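Local coordinates for hypothetical protein DR_0824 (Deinococcus radiodurans, PDB 2IMR) that deaminates aminodeoxyfutalosine to futalosine in menaquinone biosynthesis, using one zinc ion per subunit, and, to a lesser extent, adenosine and several related nucleosides, at residues V90-V96 with V384-V388; F109-P113 with N261-Y267. All coordinates share one frame; numbering follows the deposited sequence.

Contact 1 of 2, residues V90-V96 with V384-V388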
loop_
_atom_site.group_PDB
_atom_site.type_symbol
_atom_site.label_atom_id
_atom_site.label_comp_id
_atom_site.label_asym_id
_atom_site.label_seq_id
_atom_site.Cartn_x
_atom_site.Cartn_y
_atom_site.Cartn_z
ATOM N N VAL A 90 5.258 -5.753 -19.842
ATOM C CA VAL A 90 4.240 -4.768 -19.547
ATOM C C VAL A 90 4.396 -3.376 -20.133
ATOM O O VAL A 90 5.483 -2.790 -20.127
ATOM C CB VAL A 90 4.091 -4.599 -18.009
ATOM C CG1 VAL A 90 3.027 -3.560 -17.691
ATOM C CG2 VAL A 90 3.759 -5.947 -17.368
ATOM N N ILE A 91 3.287 -2.859 -20.645
ATOM C CA ILE A 91 3.230 -1.503 -21.158
ATOM C C ILE A 91 2.074 -0.886 -20.392
ATOM O O ILE A 91 0.927 -1.327 -20.527
ATOM C CB ILE A 91 2.926 -1.434 -22.667
ATOM C CG1 ILE A 91 4.122 -1.958 -23.465
ATOM C CG2 ILE A 91 2.629 0.004 -23.054
ATOM C CD1 ILE A 91 3.937 -1.903 -24.970
ATOM N N ALA A 92 2.377 0.117 -19.572
ATOM C CA ALA A 92 1.360 0.779 -18.764
ATOM C C ALA A 92 1.940 1.988 -18.050
ATOM O O ALA A 92 3.160 2.142 -17.963
ATOM C CB ALA A 92 0.789 -0.207 -17.733
ATOM N N PRO A 93 1.073 2.872 -17.533
ATOM C CA PRO A 93 1.573 4.050 -16.829
ATOM C C PRO A 93 2.432 3.569 -15.662
ATOM O O PRO A 93 2.319 2.412 -15.249
ATOM C CB PRO A 93 0.293 4.735 -16.355
ATOM C CG PRO A 93 -0.698 4.363 -17.422
ATOM C CD PRO A 93 -0.398 2.905 -17.642
ATOM N N PRO A 94 3.312 4.435 -15.130
ATOM C CA PRO A 94 4.145 4.003 -14.004
ATOM C C PRO A 94 3.246 3.580 -12.844
ATOM O O PRO A 94 2.266 4.257 -12.534
ATOM C CB PRO A 94 4.974 5.247 -13.689
ATOM C CG PRO A 94 4.101 6.373 -14.162
ATOM C CD PRO A 94 3.568 5.844 -15.463
ATOM N N PRO A 95 3.570 2.456 -12.192
ATOM C CA PRO A 95 2.755 1.976 -11.073
ATOM C C PRO A 95 2.818 2.829 -9.816
ATOM O O PRO A 95 3.787 3.546 -9.570
ATOM C CB PRO A 95 3.293 0.571 -10.842
ATOM C CG PRO A 95 4.756 0.740 -11.140
ATOM C CD PRO A 95 4.737 1.578 -12.407
ATOM N N VAL A 96 1.763 2.741 -9.023
ATOM C CA VAL A 96 1.675 3.470 -7.771
ATOM C C VAL A 96 2.167 2.567 -6.646
ATOM O O VAL A 96 1.824 1.384 -6.597
ATOM C CB VAL A 96 0.213 3.869 -7.461
ATOM C CG1 VAL A 96 0.104 4.396 -6.030
ATOM C CG2 VAL A 96 -0.265 4.917 -8.461
ATOM N N VAL A 384 -1.526 -5.991 -13.041
ATOM C CA VAL A 384 -1.146 -4.705 -13.604
ATOM C C VAL A 384 -2.176 -3.625 -13.297
ATOM O O VAL A 384 -1.819 -2.514 -12.908
ATOM C CB VAL A 384 -0.916 -4.827 -15.126
ATOM C CG1 VAL A 384 -0.611 -3.469 -15.732
ATOM C CG2 VAL A 384 0.238 -5.783 -15.378
ATOM N N ARG A 385 -3.457 -3.947 -13.454
ATOM C CA ARG A 385 -4.496 -2.971 -13.157
ATOM C C ARG A 385 -4.392 -2.538 -11.695
ATOM O O ARG A 385 -4.543 -1.363 -11.370
ATOM C CB ARG A 385 -5.885 -3.563 -13.416
ATOM C CG ARG A 385 -7.003 -2.653 -12.947
ATOM C CD ARG A 385 -8.317 -3.396 -12.785
ATOM N NE ARG A 385 -9.185 -2.695 -11.843
ATOM C CZ ARG A 385 -9.606 -1.445 -12.003
ATOM N NH1 ARG A 385 -9.246 -0.755 -13.077
ATOM N NH2 ARG A 385 -10.372 -0.876 -11.080
ATOM N N ALA A 386 -4.132 -3.495 -10.812
ATOM C CA ALA A 386 -4.005 -3.194 -9.392
ATOM C C ALA A 386 -2.831 -2.251 -9.139
ATOM O O ALA A 386 -2.955 -1.271 -8.404
ATOM C CB ALA A 386 -3.813 -4.485 -8.598
ATOM N N ALA A 387 -1.693 -2.553 -9.753
ATOM C CA ALA A 387 -0.496 -1.740 -9.573
ATOM C C ALA A 387 -0.717 -0.289 -9.965
ATOM O O ALA A 387 -0.240 0.627 -9.291
ATOM C CB ALA A 387 0.662 -2.324 -10.384
ATOM N N VAL A 388 -1.453 -0.079 -11.050
ATOM C CA VAL A 388 -1.702 1.267 -11.541
ATOM C C VAL A 388 -3.008 1.900 -11.060
ATOM O O VAL A 388 -2.989 2.878 -10.309
ATOM C CB VAL A 388 -1.675 1.293 -13.085
ATOM C CG1 VAL A 388 -1.922 2.709 -13.588
ATOM C CG2 VAL A 388 -0.335 0.775 -13.584
#

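Contact 2 of 2, residues F109-P113 with N261-Y267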
loop_
_atom_site.group_PDB
_atom_site.type_symbol
_atom_site.label_atom_id
_atom_site.label_comp_id
_atom_site.label_asym_id
_atom_site.label_seq_id
_atom_site.Cartn_x
_atom_site.Cartn_y
_atom_site.Cartn_z
ATOM N N PHE A 109 9.442 -0.869 15.426
ATOM C CA PHE A 109 10.126 -2.149 15.245
ATOM C C PHE A 109 10.042 -2.909 16.570
ATOM O O PHE A 109 9.746 -4.103 16.602
ATOM C CB PHE A 109 11.602 -1.939 14.890
ATOM C CG PHE A 109 11.855 -1.750 13.422
ATOM C CD1 PHE A 109 12.041 -2.850 12.587
ATOM C CD2 PHE A 109 11.891 -0.475 12.869
ATOM C CE1 PHE A 109 12.259 -2.679 11.217
ATOM C CE2 PHE A 109 12.107 -0.294 11.504
ATOM C CZ PHE A 109 12.291 -1.401 10.677
ATOM N N GLN A 110 10.300 -2.196 17.662
ATOM C CA GLN A 110 10.265 -2.787 18.994
ATOM C C GLN A 110 8.873 -3.288 19.365
ATOM O O GLN A 110 8.736 -4.280 20.077
ATOM C CB GLN A 110 10.738 -1.767 20.038
ATOM C CG GLN A 110 12.227 -1.438 19.953
ATOM C CD GLN A 110 12.696 -0.537 21.084
ATOM O OE1 GLN A 110 12.346 0.647 21.143
ATOM N NE2 GLN A 110 13.489 -1.097 21.993
ATOM N N ALA A 111 7.846 -2.603 18.877
ATOM C CA ALA A 111 6.467 -2.976 19.178
ATOM C C ALA A 111 6.012 -4.260 18.486
ATOM O O ALA A 111 5.076 -4.912 18.943
ATOM C CB ALA A 111 5.538 -1.836 18.797
ATOM N N LEU A 112 6.670 -4.621 17.389
ATOM C CA LEU A 112 6.294 -5.812 16.630
ATOM C C LEU A 112 7.330 -6.940 16.713
ATOM O O LEU A 112 8.333 -6.939 15.998
ATOM C CB LEU A 112 6.048 -5.420 15.169
ATOM C CG LEU A 112 5.078 -4.244 14.978
ATOM C CD1 LEU A 112 4.820 -4.012 13.491
ATOM C CD2 LEU A 112 3.768 -4.536 15.700
ATOM N N PRO A 113 7.083 -7.930 17.584
ATOM C CA PRO A 113 7.963 -9.080 17.800
ATOM C C PRO A 113 8.453 -9.807 16.551
ATOM O O PRO A 113 9.640 -10.123 16.445
ATOM C CB PRO A 113 7.125 -9.985 18.699
ATOM C CG PRO A 113 6.370 -8.999 19.524
ATOM C CD PRO A 113 5.915 -8.003 18.481
ATOM N N ASN A 261 5.602 -12.474 23.665
ATOM C CA ASN A 261 7.010 -12.114 23.474
ATOM C C ASN A 261 7.219 -10.615 23.250
ATOM O O ASN A 261 8.273 -10.185 22.784
ATOM C CB ASN A 261 7.582 -12.905 22.294
ATOM C CG ASN A 261 7.608 -14.400 22.558
ATOM O OD1 ASN A 261 7.271 -15.206 21.687
ATOM N ND2 ASN A 261 8.017 -14.779 23.765
ATOM N N ARG A 262 6.207 -9.824 23.591
ATOM C CA ARG A 262 6.264 -8.372 23.441
ATOM C C ARG A 262 7.133 -7.779 24.542
ATOM O O ARG A 262 7.502 -8.471 25.495
ATOM C CB ARG A 262 4.860 -7.784 23.593
ATOM C CG ARG A 262 4.346 -7.876 25.038
ATOM C CD ARG A 262 2.921 -7.378 25.197
ATOM N NE ARG A 262 2.483 -7.398 26.596
ATOM C CZ ARG A 262 2.285 -8.500 27.317
ATOM N NH1 ARG A 262 2.482 -9.702 26.787
ATOM N NH2 ARG A 262 1.881 -8.400 28.579
ATOM N N MET A 263 7.463 -6.500 24.405
ATOM C CA MET A 263 8.223 -5.800 25.433
ATOM C C MET A 263 7.105 -5.267 26.322
ATOM O O MET A 263 6.351 -4.390 25.914
ATOM C CB MET A 263 9.033 -4.657 24.824
ATOM C CG MET A 263 10.164 -5.138 23.930
ATOM S SD MET A 263 11.215 -3.797 23.348
ATOM C CE MET A 263 12.335 -3.621 24.747
ATOM N N PRO A 264 6.978 -5.809 27.546
ATOM C CA PRO A 264 5.958 -5.444 28.536
ATOM C C PRO A 264 5.666 -3.968 28.804
ATOM O O PRO A 264 4.503 -3.582 28.942
ATOM C CB PRO A 264 6.414 -6.190 29.795
ATOM C CG PRO A 264 7.891 -6.320 29.604
ATOM C CD PRO A 264 7.991 -6.689 28.155
ATOM N N ALA A 265 6.705 -3.144 28.870
ATOM C CA ALA A 265 6.514 -1.726 29.148
ATOM C C ALA A 265 5.805 -0.958 28.031
ATOM O O ALA A 265 5.276 0.125 28.263
ATOM C CB ALA A 265 7.863 -1.073 29.455
ATOM N N LEU A 266 5.778 -1.520 26.827
ATOM C CA LEU A 266 5.151 -0.845 25.691
ATOM C C LEU A 266 3.646 -1.060 25.548
ATOM O O LEU A 266 3.009 -0.423 24.706
ATOM C CB LEU A 266 5.821 -1.283 24.386
ATOM C CG LEU A 266 7.341 -1.169 24.251
ATOM C CD1 LEU A 266 7.736 -1.495 22.813
ATOM C CD2 LEU A 266 7.798 0.229 24.615
ATOM N N TYR A 267 3.076 -1.941 26.366
ATOM C CA TYR A 267 1.648 -2.246 26.273
ATOM C C TYR A 267 0.958 -2.442 27.619
ATOM O O TYR A 267 1.610 -2.660 28.637
ATOM C CB TYR A 267 1.423 -3.578 25.541
ATOM C CG TYR A 267 1.848 -3.687 24.099
ATOM C CD1 TYR A 267 3.165 -3.996 23.751
ATOM C CD2 TYR A 267 0.908 -3.564 23.080
ATOM C CE1 TYR A 267 3.527 -4.189 22.410
ATOM C CE2 TYR A 267 1.254 -3.753 21.748
ATOM C CZ TYR A 267 2.560 -4.066 21.418
ATOM O OH TYR A 267 2.879 -4.245 20.094
#

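Contact 1 of 2, residues V90-V96 with V384-V388
Val388 packs against the proline-rich turn of 90-96, where the chain leaves the small beta domain and enters the TIM-type barrel of this amidohydrolase. Its two methyl groups divide the work. CG1 of Val388 meets CB of Pro93 at 4.1 Å. CG2 of Val388 lies 3.5 Å from O of Pro93 and also comes near CA of Pro95. This split follows from a first torsion of -179°, which sets CG1 anti to the backbone N and leaves CG2 beside it.

One helical turn earlier, Val384 reaches toward Val90 and the two side chains meet tip to tip. CG2 of Val384 is 4.0 Å from CG2 of Val90. CG1 of Val384 also touches CB of Ala92, 4.1 Å away. At the last of the three prolines, CB of Ala387 lies 3.9 Å from CB of Pro95.

Other parts of the chain close around both segments. Tyr47 of strand 45-47 touches both Ala92 and Val384. Trp414 donates its indole N-H to O of Ala92 and also touches the side chains of Val90 and Pro95. Val368 of helix 365-374 packs on Ala387. The contact is largely buried.

A single hydrogen bond joins the segments: N of Val96 donates to O of Ala387 at 2.9 Å. The N-H points fairly straight at the oxygen (159°), and the donor sits 30° off the carbonyl plane.

Contact 2 of 2, residues F109-P113 with N261-Y267
Tyr267 donates its phenolic hydroxyl to the backbone O of Ala111, and this short bond anchors the tight part of the contact. OH of Tyr267 lies 2.6 Å from O of Ala111. The carbonyl oxygen lies at the edge of the Tyr267 ring, in its plane. Seen from the acceptor, the approach is bent, with a C=O...OH angle of 133° and the donor tilted 26° from the carbonyl plane. The methyl CB of Ala111 lies 3.8 Å from OH of Tyr267. Nearby, CG of Pro113 touches the backbone of the other segment, at 4.0 Å from CA of Arg262 and at a similar distance from O of Asn261. Ala111, Pro113 and Tyr267 are all buried.

The other side is looser and more open to solvent. Here Gln110 and Met263 cross obliquely and meet without a hydrogen bond. SD of Met263 is 3.8 Å from NE2 of Gln110 and 3.9 Å from CB of Gln110. The Met263 chain bends at its last torsion (chi3 84°), which brings CE near the same amide nitrogen. Leu266 adds CD1, 4.0 Å from O of Gln110. Met263 itself is exposed, and Gln110 and Leu266 are partly so.

Trp259, earlier in the same loop, meets the Tyr267 ring edge-to-face. It also receives the Arg262 guanidinium through a cation-pi contact and a hydrogen bond from NH1 to its backbone O. Phe216 touches both Leu112 and Tyr267. Leu112 lies near Glu243, the proton donor by similarity. The contact thus joins the end of helix 106-111 to the loop between helices 245-253 and 271-275. These regions follow barrel strands 100-101 and 238-241, on the side where amidohydrolase barrels carry their active site.

Overall arrangement
Contacts 1 and 2 lie on opposite sides of the chain's centre. Their centres are 37 Å apart and their nearest atoms about 20 Å, so they do not touch. Contact 2 falls within the long span of chain that contact 1 brackets. Each has one residue near the zinc site, where His99, His101 and His240 bind the ion and Asp354 is a further ligand residue. In contact 1, the side chain of Val96 is about 9 Å from that of His99. In contact 2, the Leu112 side chain is about 8 Å from the zinc ion. It is also about 5 Å from the side chain of Glu243, the probable proton donor, and about 4 Å from that of His213, a predicted substrate-binding residue.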